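PDB 3M4W: anti-sigma-E factor RseA from Escherichia coli, which holds the extracytoplasmic-function sigma factor sigma-E inactive as its anti-sigma factor until regulated intramembrane proteolysis releases it. Local coordinates for residues E[26-31]-E[60-65]. Residues are numbered along the deposited sequence; the frame is centred on the assembly and turned at random.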
loop_
_atom_site.group_PDB
_atom_site.type_symbol
_atom_site.label_atom_id
_atom_site.label_comp_id
_atom_site.label_asym_id
_atom_site.label_seq_id
_atom_site.Cartn_x
_atom_site.Cartn_y
_atom_site.Cartn_z
ATOM N N SER E 26 -3.442 -15.750 -5.080
ATOM C CA SER E 26 -3.365 -17.114 -4.553
ATOM C C SER E 26 -4.254 -18.056 -5.360
ATOM O O SER E 26 -5.362 -17.690 -5.759
ATOM C CB SER E 26 -3.803 -17.157 -3.084
ATOM O OG SER E 26 -2.761 -16.747 -2.219
ATOM N N PRO E 27 -3.782 -19.287 -5.609
ATOM C CA PRO E 27 -4.559 -20.270 -6.377
ATOM C C PRO E 27 -5.800 -20.694 -5.596
ATOM O O PRO E 27 -5.761 -20.777 -4.367
ATOM C CB PRO E 27 -3.582 -21.432 -6.553
ATOM C CG PRO E 27 -2.222 -20.797 -6.380
ATOM C CD PRO E 27 -2.458 -19.828 -5.256
ATOM N N VAL E 28 -6.896 -20.957 -6.304
ATOM C CA VAL E 28 -8.132 -21.382 -5.653
ATOM C C VAL E 28 -8.050 -22.864 -5.276
ATOM O O VAL E 28 -7.831 -23.725 -6.130
ATOM C CB VAL E 28 -9.359 -21.149 -6.565
ATOM C CG1 VAL E 28 -9.265 -22.012 -7.814
ATOM C CG2 VAL E 28 -10.627 -21.449 -5.799
ATOM N N SER E 29 -8.221 -23.149 -3.987
ATOM C CA SER E 29 -8.152 -24.514 -3.470
ATOM C C SER E 29 -9.261 -25.404 -4.026
ATOM O O SER E 29 -10.392 -24.957 -4.211
ATOM C CB SER E 29 -8.230 -24.490 -1.943
ATOM O OG SER E 29 -7.345 -23.522 -1.407
ATOM N N LEU E 30 -8.932 -26.668 -4.279
ATOM C CA LEU E 30 -9.893 -27.624 -4.826
ATOM C C LEU E 30 -10.409 -28.635 -3.802
ATOM O O LEU E 30 -11.616 -28.845 -3.690
ATOM C CB LEU E 30 -9.269 -28.354 -6.020
ATOM C CG LEU E 30 -9.158 -27.491 -7.280
ATOM C CD1 LEU E 30 -8.148 -28.074 -8.257
ATOM C CD2 LEU E 30 -10.533 -27.380 -7.913
ATOM N N GLY E 31 -9.500 -29.262 -3.062
ATOM C CA GLY E 31 -9.908 -30.237 -2.063
ATOM C C GLY E 31 -9.456 -31.655 -2.361
ATOM O O GLY E 31 -9.780 -32.221 -3.407
ATOM N N TYR E 60 -16.721 -21.527 -1.093
ATOM C CA TYR E 60 -17.416 -20.313 -1.512
ATOM C C TYR E 60 -16.557 -19.656 -2.594
ATOM O O TYR E 60 -17.064 -19.205 -3.618
ATOM C CB TYR E 60 -17.569 -19.358 -0.320
ATOM C CG TYR E 60 -17.723 -17.898 -0.696
ATOM C CD1 TYR E 60 -18.884 -17.427 -1.287
ATOM C CD2 TYR E 60 -16.689 -16.994 -0.477
ATOM C CE1 TYR E 60 -19.015 -16.094 -1.652
ATOM C CE2 TYR E 60 -16.808 -15.655 -0.842
ATOM C CZ TYR E 60 -17.969 -15.213 -1.428
ATOM O OH TYR E 60 -18.077 -13.895 -1.813
ATOM N N GLU E 61 -15.247 -19.619 -2.357
ATOM C CA GLU E 61 -14.327 -19.009 -3.300
ATOM C C GLU E 61 -14.316 -19.799 -4.604
ATOM O O GLU E 61 -14.458 -19.223 -5.681
ATOM C CB GLU E 61 -12.911 -18.956 -2.714
ATOM C CG GLU E 61 -12.710 -17.954 -1.571
ATOM C CD GLU E 61 -13.155 -16.545 -1.929
ATOM O OE1 GLU E 61 -13.015 -16.148 -3.105
ATOM O OE2 GLU E 61 -13.640 -15.826 -1.031
ATOM N N LEU E 62 -14.151 -21.118 -4.490
ATOM C CA LEU E 62 -14.121 -22.024 -5.642
ATOM C C LEU E 62 -15.344 -21.760 -6.510
ATOM O O LEU E 62 -15.247 -21.684 -7.729
ATOM C CB LEU E 62 -14.143 -23.482 -5.168
ATOM C CG LEU E 62 -13.369 -24.585 -5.914
ATOM C CD1 LEU E 62 -14.136 -25.895 -5.742
ATOM C CD2 LEU E 62 -13.212 -24.274 -7.402
ATOM N N GLN E 63 -16.490 -21.604 -5.854
ATOM C CA GLN E 63 -17.776 -21.340 -6.507
ATOM C C GLN E 63 -17.787 -19.997 -7.235
ATOM O O GLN E 63 -18.249 -19.905 -8.381
ATOM C CB GLN E 63 -18.891 -21.330 -5.461
ATOM C CG GLN E 63 -20.107 -22.175 -5.776
ATOM C CD GLN E 63 -20.102 -23.493 -5.026
ATOM O OE1 GLN E 63 -21.157 -24.080 -4.782
ATOM N NE2 GLN E 63 -18.912 -23.970 -4.660
ATOM N N ARG E 64 -17.301 -18.955 -6.556
ATOM C CA ARG E 64 -17.251 -17.603 -7.121
ATOM C C ARG E 64 -16.577 -17.572 -8.482
ATOM O O ARG E 64 -17.005 -16.852 -9.383
ATOM C CB ARG E 64 -16.476 -16.651 -6.202
ATOM C CG ARG E 64 -17.223 -16.177 -4.984
ATOM C CD ARG E 64 -16.745 -14.785 -4.594
ATOM N NE ARG E 64 -15.327 -14.741 -4.233
ATOM C CZ ARG E 64 -14.509 -13.768 -4.613
ATOM N NH1 ARG E 64 -14.981 -12.779 -5.362
ATOM N NH2 ARG E 64 -13.232 -13.782 -4.256
ATOM N N ARG E 65 -15.505 -18.341 -8.605
ATOM C CA ARG E 65 -14.726 -18.402 -9.834
ATOM C C ARG E 65 -15.313 -19.369 -10.869
ATOM O O ARG E 65 -15.163 -19.166 -12.077
ATOM C CB ARG E 65 -13.282 -18.772 -9.487
ATOM C CG ARG E 65 -12.658 -17.792 -8.501
ATOM C CD ARG E 65 -11.308 -18.262 -7.994
ATOM N NE ARG E 65 -10.560 -17.198 -7.315
ATOM C CZ ARG E 65 -10.944 -16.585 -6.197
ATOM N NH1 ARG E 65 -12.084 -16.920 -5.603
ATOM N NH2 ARG E 65 -10.181 -15.633 -5.667
#
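Val28 and Leu62 carry most of the apolar packing, and their CA atoms are the closest across the two segments, at 6.0 Å. Val28 CG2, set anti to its backbone N, lies 3.5 Å from Leu62 CA, so the methyl meets the helix backbone as well as the Leu62 side chain. Farther along the loop, Leu30 CD2 reaches Leu62 CD2 at 4.1 Å, the two side chains crossing at about a right angle. Backbone is involved too: Ser29 O stands 3.4 Å from Leu62 CG, a van der Waals contact of a carbonyl oxygen with a carbon. Val28 CB also touches Arg65 CD at 3.8 Å, against the extended aliphatic part of the arginine.

Irregular segment 26-31 thus packs beside helix 50-66 in the periplasmic C-terminal domain, placing the DegS cleavage site, Val28-Ser29, against the primary RseB-binding region.

The hydrogen bonds and salt bridges between residues of these two segments lie within the helix. Glu61 OE1 accepts salt-bridging hydrogen bonds from Arg65 NH1 at 2.8 Å through its anti lone pair and from Arg64 NH2 at 2.6 Å through its syn lone pair, in a network of the three residues, while Arg64 NE approaches 40° out of the carboxylate plane. Glu61 OE2 pairs with a basic side chain of another protein's chain.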